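Local structure of 3-oxosteroid 1-dehydrogenase (Sterolibacterium denitrificans, 7P18) at residues 337-349 / 467-481. The protein probably catalyses the FAD-dependent Δ1-dehydrogenation of 3-oxosteroids, passing the electrons on to an acceptor. Residues are numbered along the deposited sequence; the frame is centred on the assembly and turned at random.
Sequences LFAERNLPGCIVV and YGDYNVKPNPCLAPI. With ANB (androsta-1,4-diene-3,17-dione), chain D.
A339 CB sits over the centre of the Y467 ring, a CH-pi contact 3.5 Å from the ring centroid and 4° off its normal. With CG anti to its carbonyl carbon (chi1 -78°), Y467 lays its ring against A339, and its hydroxyl is hydrogen-bonded to Y115 of the steroid pocket. N342 packs its CB against Y467 CB (3.6 Å), amide and ring planes 84° apart with ND2 at the ring edge, and ND2 is hydrogen-bonded to D464 O. The P344 ring wedges between D469 and A479: its CD lies 3.8 Å from D469 CB, and its CB meets A479 CB at 3.7 Å. These residues join the connection between strands 335-336 and 347-349 to the loop leading into strand 486-502 of this FAD-dependent oxidoreductase 2 family member. One water accepts from both G345 N and A479 N, and P344 CA makes a CA-H...O contact with C477 O (3.3 Å). At the pocket end F338 offers a ring face to the bound androsta-1,4-diene-3,17-dione, whose C11 lies 3.6 Å from F338 CG, offset toward the rim. An alanine in place of F338 would strip that face from the steroid, which would probably sit less firmly beside the flavin. Farther out, I347 CG2 and I481 CD1 meet at 4.0 Å.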
# COMPACT_ATOMS: atom_id res chain seq x y z
N LEU A 337 -1.11 4.88 9.51
CA LEU A 337 -1.78 4.14 10.60
C LEU A 337 -2.71 3.10 9.95
O LEU A 337 -3.85 3.44 9.66
CB LEU A 337 -2.54 5.14 11.47
CG LEU A 337 -1.69 6.19 12.20
CD1 LEU A 337 -2.55 6.98 13.15
CD2 LEU A 337 -0.51 5.59 12.94
N PHE A 338 -2.19 1.91 9.66
CA PHE A 338 -2.97 0.86 8.94
C PHE A 338 -3.82 0.06 9.92
O PHE A 338 -5.01 -0.14 9.60
CB PHE A 338 -2.06 -0.04 8.13
CG PHE A 338 -1.30 0.69 7.05
CD1 PHE A 338 -1.88 0.92 5.82
CD2 PHE A 338 -0.02 1.16 7.29
CE1 PHE A 338 -1.18 1.58 4.82
CE2 PHE A 338 0.65 1.85 6.30
CZ PHE A 338 0.08 2.05 5.07
N ALA A 339 -3.23 -0.40 11.03
CA ALA A 339 -3.86 -1.41 11.92
C ALA A 339 -4.27 -0.82 13.28
O ALA A 339 -5.23 -1.33 13.89
CB ALA A 339 -2.87 -2.52 12.16
N GLU A 340 -3.48 0.14 13.79
CA GLU A 340 -3.46 0.48 15.24
C GLU A 340 -4.73 1.24 15.64
O GLU A 340 -5.10 1.22 16.84
CB GLU A 340 -2.23 1.32 15.60
CG GLU A 340 -0.93 0.69 15.17
CD GLU A 340 -0.39 1.25 13.86
OE1 GLU A 340 -1.15 1.23 12.84
OE2 GLU A 340 0.79 1.65 13.84
N ARG A 341 -5.41 1.89 14.69
CA ARG A 341 -6.66 2.63 14.98
C ARG A 341 -7.77 1.67 15.48
O ARG A 341 -8.71 2.15 16.16
CB ARG A 341 -7.19 3.40 13.77
CG ARG A 341 -6.24 4.49 13.26
CD ARG A 341 -6.70 5.04 11.91
NE ARG A 341 -6.33 4.15 10.82
CZ ARG A 341 -7.16 3.34 10.16
NH1 ARG A 341 -8.45 3.32 10.43
NH2 ARG A 341 -6.71 2.60 9.17
N ASN A 342 -7.70 0.40 15.15
CA ASN A 342 -8.75 -0.60 15.52
C ASN A 342 -8.63 -0.93 17.01
O ASN A 342 -9.61 -1.52 17.57
CB ASN A 342 -8.64 -1.89 14.72
CG ASN A 342 -8.92 -1.70 13.24
OD1 ASN A 342 -8.49 -0.71 12.66
ND2 ASN A 342 -9.53 -2.71 12.63
N LEU A 343 -7.51 -0.60 17.63
CA LEU A 343 -7.24 -0.93 19.06
C LEU A 343 -8.15 -0.14 19.98
O LEU A 343 -8.63 0.95 19.67
CB LEU A 343 -5.76 -0.73 19.37
CG LEU A 343 -4.84 -1.75 18.69
CD1 LEU A 343 -3.39 -1.31 18.79
CD2 LEU A 343 -5.01 -3.13 19.30
N PRO A 344 -8.50 -0.73 21.15
CA PRO A 344 -9.50 -0.14 22.03
C PRO A 344 -8.96 1.02 22.89
O PRO A 344 -7.89 0.88 23.43
CB PRO A 344 -9.93 -1.36 22.88
CG PRO A 344 -8.71 -2.14 23.00
CD PRO A 344 -8.05 -2.05 21.62
N GLY A 345 -9.70 2.12 22.95
CA GLY A 345 -9.38 3.29 23.79
C GLY A 345 -8.91 4.51 23.00
O GLY A 345 -8.49 5.47 23.65
N CYS A 346 -8.94 4.48 21.67
CA CYS A 346 -8.52 5.68 20.88
C CYS A 346 -9.72 6.21 20.11
O CYS A 346 -10.55 5.40 19.64
CB CYS A 346 -7.35 5.38 19.98
SG CYS A 346 -7.71 4.26 18.60
N ILE A 347 -9.83 7.54 19.99
CA ILE A 347 -10.92 8.15 19.19
C ILE A 347 -10.31 9.16 18.23
O ILE A 347 -9.24 9.69 18.52
CB ILE A 347 -12.03 8.78 20.06
CG1 ILE A 347 -11.52 9.85 21.03
CG2 ILE A 347 -12.81 7.69 20.79
CD1 ILE A 347 -12.67 10.69 21.57
N VAL A 348 -11.01 9.39 17.12
CA VAL A 348 -10.62 10.45 16.14
C VAL A 348 -11.65 11.54 16.20
O VAL A 348 -12.84 11.25 16.06
CB VAL A 348 -10.46 9.84 14.73
CG1 VAL A 348 -10.32 10.91 13.67
CG2 VAL A 348 -9.26 8.89 14.75
N VAL A 349 -11.19 12.79 16.31
CA VAL A 349 -12.09 13.97 16.37
C VAL A 349 -11.61 15.03 15.39
O VAL A 349 -10.40 15.06 15.05
CB VAL A 349 -12.18 14.54 17.80
CG1 VAL A 349 -12.76 13.50 18.75
CG2 VAL A 349 -10.82 15.06 18.28
N TYR A 467 -8.01 -6.40 14.14
CA TYR A 467 -6.92 -5.59 14.74
C TYR A 467 -7.37 -5.00 16.08
O TYR A 467 -6.70 -4.07 16.55
CB TYR A 467 -6.46 -4.54 13.72
CG TYR A 467 -5.55 -5.06 12.63
CD1 TYR A 467 -4.43 -5.83 12.89
CD2 TYR A 467 -5.80 -4.71 11.31
CE1 TYR A 467 -3.58 -6.27 11.87
CE2 TYR A 467 -4.97 -5.14 10.28
CZ TYR A 467 -3.89 -5.95 10.55
OH TYR A 467 -3.11 -6.31 9.50
N GLY A 468 -8.48 -5.47 16.65
CA GLY A 468 -8.82 -5.19 18.06
C GLY A 468 -7.92 -5.98 19.03
O GLY A 468 -7.04 -6.73 18.57
N ASP A 469 -8.12 -5.80 20.32
CA ASP A 469 -7.40 -6.55 21.39
C ASP A 469 -8.33 -7.70 21.82
O ASP A 469 -9.39 -7.43 22.37
CB ASP A 469 -7.03 -5.63 22.54
CG ASP A 469 -6.20 -6.29 23.65
OD1 ASP A 469 -6.25 -7.55 23.78
OD2 ASP A 469 -5.54 -5.54 24.34
N TYR A 470 -7.95 -8.90 21.40
CA TYR A 470 -8.47 -10.24 21.80
C TYR A 470 -9.01 -10.24 23.24
O TYR A 470 -10.13 -10.72 23.49
CB TYR A 470 -7.30 -11.21 21.56
CG TYR A 470 -7.39 -12.57 22.19
CD1 TYR A 470 -8.19 -13.55 21.62
CD2 TYR A 470 -6.64 -12.90 23.30
CE1 TYR A 470 -8.25 -14.83 22.15
CE2 TYR A 470 -6.70 -14.17 23.85
CZ TYR A 470 -7.51 -15.14 23.27
OH TYR A 470 -7.58 -16.40 23.81
N ASN A 471 -8.24 -9.68 24.18
CA ASN A 471 -8.51 -9.71 25.66
C ASN A 471 -9.68 -8.80 26.03
O ASN A 471 -10.23 -8.97 27.13
CB ASN A 471 -7.26 -9.32 26.45
CG ASN A 471 -6.08 -10.19 26.06
OD1 ASN A 471 -6.05 -11.36 26.45
ND2 ASN A 471 -5.17 -9.69 25.23
N VAL A 472 -10.07 -7.86 25.16
CA VAL A 472 -11.00 -6.78 25.59
C VAL A 472 -12.40 -7.17 25.14
O VAL A 472 -12.60 -7.51 23.93
CB VAL A 472 -10.52 -5.41 25.07
CG1 VAL A 472 -11.55 -4.34 25.28
CG2 VAL A 472 -9.18 -5.03 25.67
N LYS A 473 -13.34 -7.13 26.09
CA LYS A 473 -14.73 -7.62 25.94
C LYS A 473 -15.63 -6.54 26.52
O LYS A 473 -15.18 -5.80 27.37
CB LYS A 473 -14.90 -9.01 26.55
CG LYS A 473 -14.06 -10.08 25.88
CD LYS A 473 -14.25 -11.51 26.35
CE LYS A 473 -13.29 -12.43 25.61
NZ LYS A 473 -13.36 -13.84 26.07
N PRO A 474 -16.90 -6.39 26.06
CA PRO A 474 -17.47 -7.25 25.01
C PRO A 474 -16.96 -6.98 23.58
O PRO A 474 -17.06 -7.87 22.72
CB PRO A 474 -18.97 -6.93 25.02
CG PRO A 474 -19.19 -5.98 26.17
CD PRO A 474 -17.85 -5.40 26.55
N ASN A 475 -16.45 -5.79 23.31
CA ASN A 475 -15.99 -5.36 21.96
C ASN A 475 -14.48 -5.13 22.01
O ASN A 475 -14.03 -4.22 22.72
CB ASN A 475 -16.83 -4.14 21.56
CG ASN A 475 -16.57 -3.63 20.16
OD1 ASN A 475 -15.44 -3.69 19.67
ND2 ASN A 475 -17.61 -3.04 19.58
N PRO A 476 -13.66 -5.89 21.26
CA PRO A 476 -12.20 -5.78 21.34
C PRO A 476 -11.68 -4.45 20.78
O PRO A 476 -10.50 -4.22 20.86
CB PRO A 476 -11.66 -6.94 20.50
CG PRO A 476 -12.77 -7.20 19.52
CD PRO A 476 -14.06 -6.85 20.22
N CYS A 477 -12.56 -3.65 20.18
CA CYS A 477 -12.21 -2.34 19.57
C CYS A 477 -12.56 -1.17 20.51
O CYS A 477 -12.23 0.00 20.13
CB CYS A 477 -12.94 -2.14 18.24
SG CYS A 477 -12.43 -3.33 16.98
N LEU A 478 -13.25 -1.40 21.64
CA LEU A 478 -13.75 -0.27 22.47
C LEU A 478 -13.25 -0.44 23.92
O LEU A 478 -13.47 -1.53 24.51
CB LEU A 478 -15.27 -0.22 22.45
CG LEU A 478 -15.94 0.14 21.12
CD1 LEU A 478 -17.44 0.02 21.24
CD2 LEU A 478 -15.53 1.54 20.66
N ALA A 479 -12.59 0.58 24.47
CA ALA A 479 -12.21 0.61 25.92
C ALA A 479 -12.37 2.03 26.44
O ALA A 479 -12.35 3.00 25.67
CB ALA A 479 -10.80 0.08 26.15
N PRO A 480 -12.54 2.20 27.77
CA PRO A 480 -12.60 3.52 28.37
C PRO A 480 -11.35 4.38 28.17
O PRO A 480 -10.26 3.86 28.07
CB PRO A 480 -12.74 3.25 29.90
CG PRO A 480 -13.27 1.84 29.99
CD PRO A 480 -12.73 1.12 28.77
N ILE A 481 -11.56 5.69 28.14
CA ILE A 481 -10.50 6.73 28.13
C ILE A 481 -10.65 7.49 29.46
O ILE A 481 -11.67 8.18 29.61
CB ILE A 481 -10.64 7.63 26.90
CG1 ILE A 481 -10.46 6.85 25.60
CG2 ILE A 481 -9.66 8.80 27.03
CD1 ILE A 481 -11.00 7.58 24.38
C1 ANB D . -1.38 -2.20 4.05
C10 ANB D . -1.34 -3.39 4.97
C11 ANB D . 0.54 -2.28 6.40
C12 ANB D . 1.78 -2.47 7.30
C13 ANB D . 1.57 -3.63 8.26
C14 ANB D . 1.33 -4.89 7.42
C15 ANB D . 1.48 -6.03 8.43
C16 ANB D . 2.61 -5.56 9.36
C17 ANB D . 2.76 -4.07 9.09
C18 ANB D . 0.46 -3.34 9.29
C19 ANB D . -2.47 -3.18 6.02
C2 ANB D . -2.07 -2.16 2.91
C3 ANB D . -2.60 -3.38 2.31
C4 ANB D . -2.13 -4.61 2.95
C5 ANB D . -1.62 -4.65 4.18
C6 ANB D . -1.39 -5.96 4.88
C7 ANB D . -0.08 -6.03 5.65
C8 ANB D . 0.07 -4.81 6.55
C9 ANB D . 0.07 -3.54 5.67
O1 ANB D . -3.35 -3.37 1.33
O2 ANB D . 3.67 -3.38 9.50
O HOH W 1 -12.56 2.95 22.40
O HOH W 2 -12.36 3.43 19.83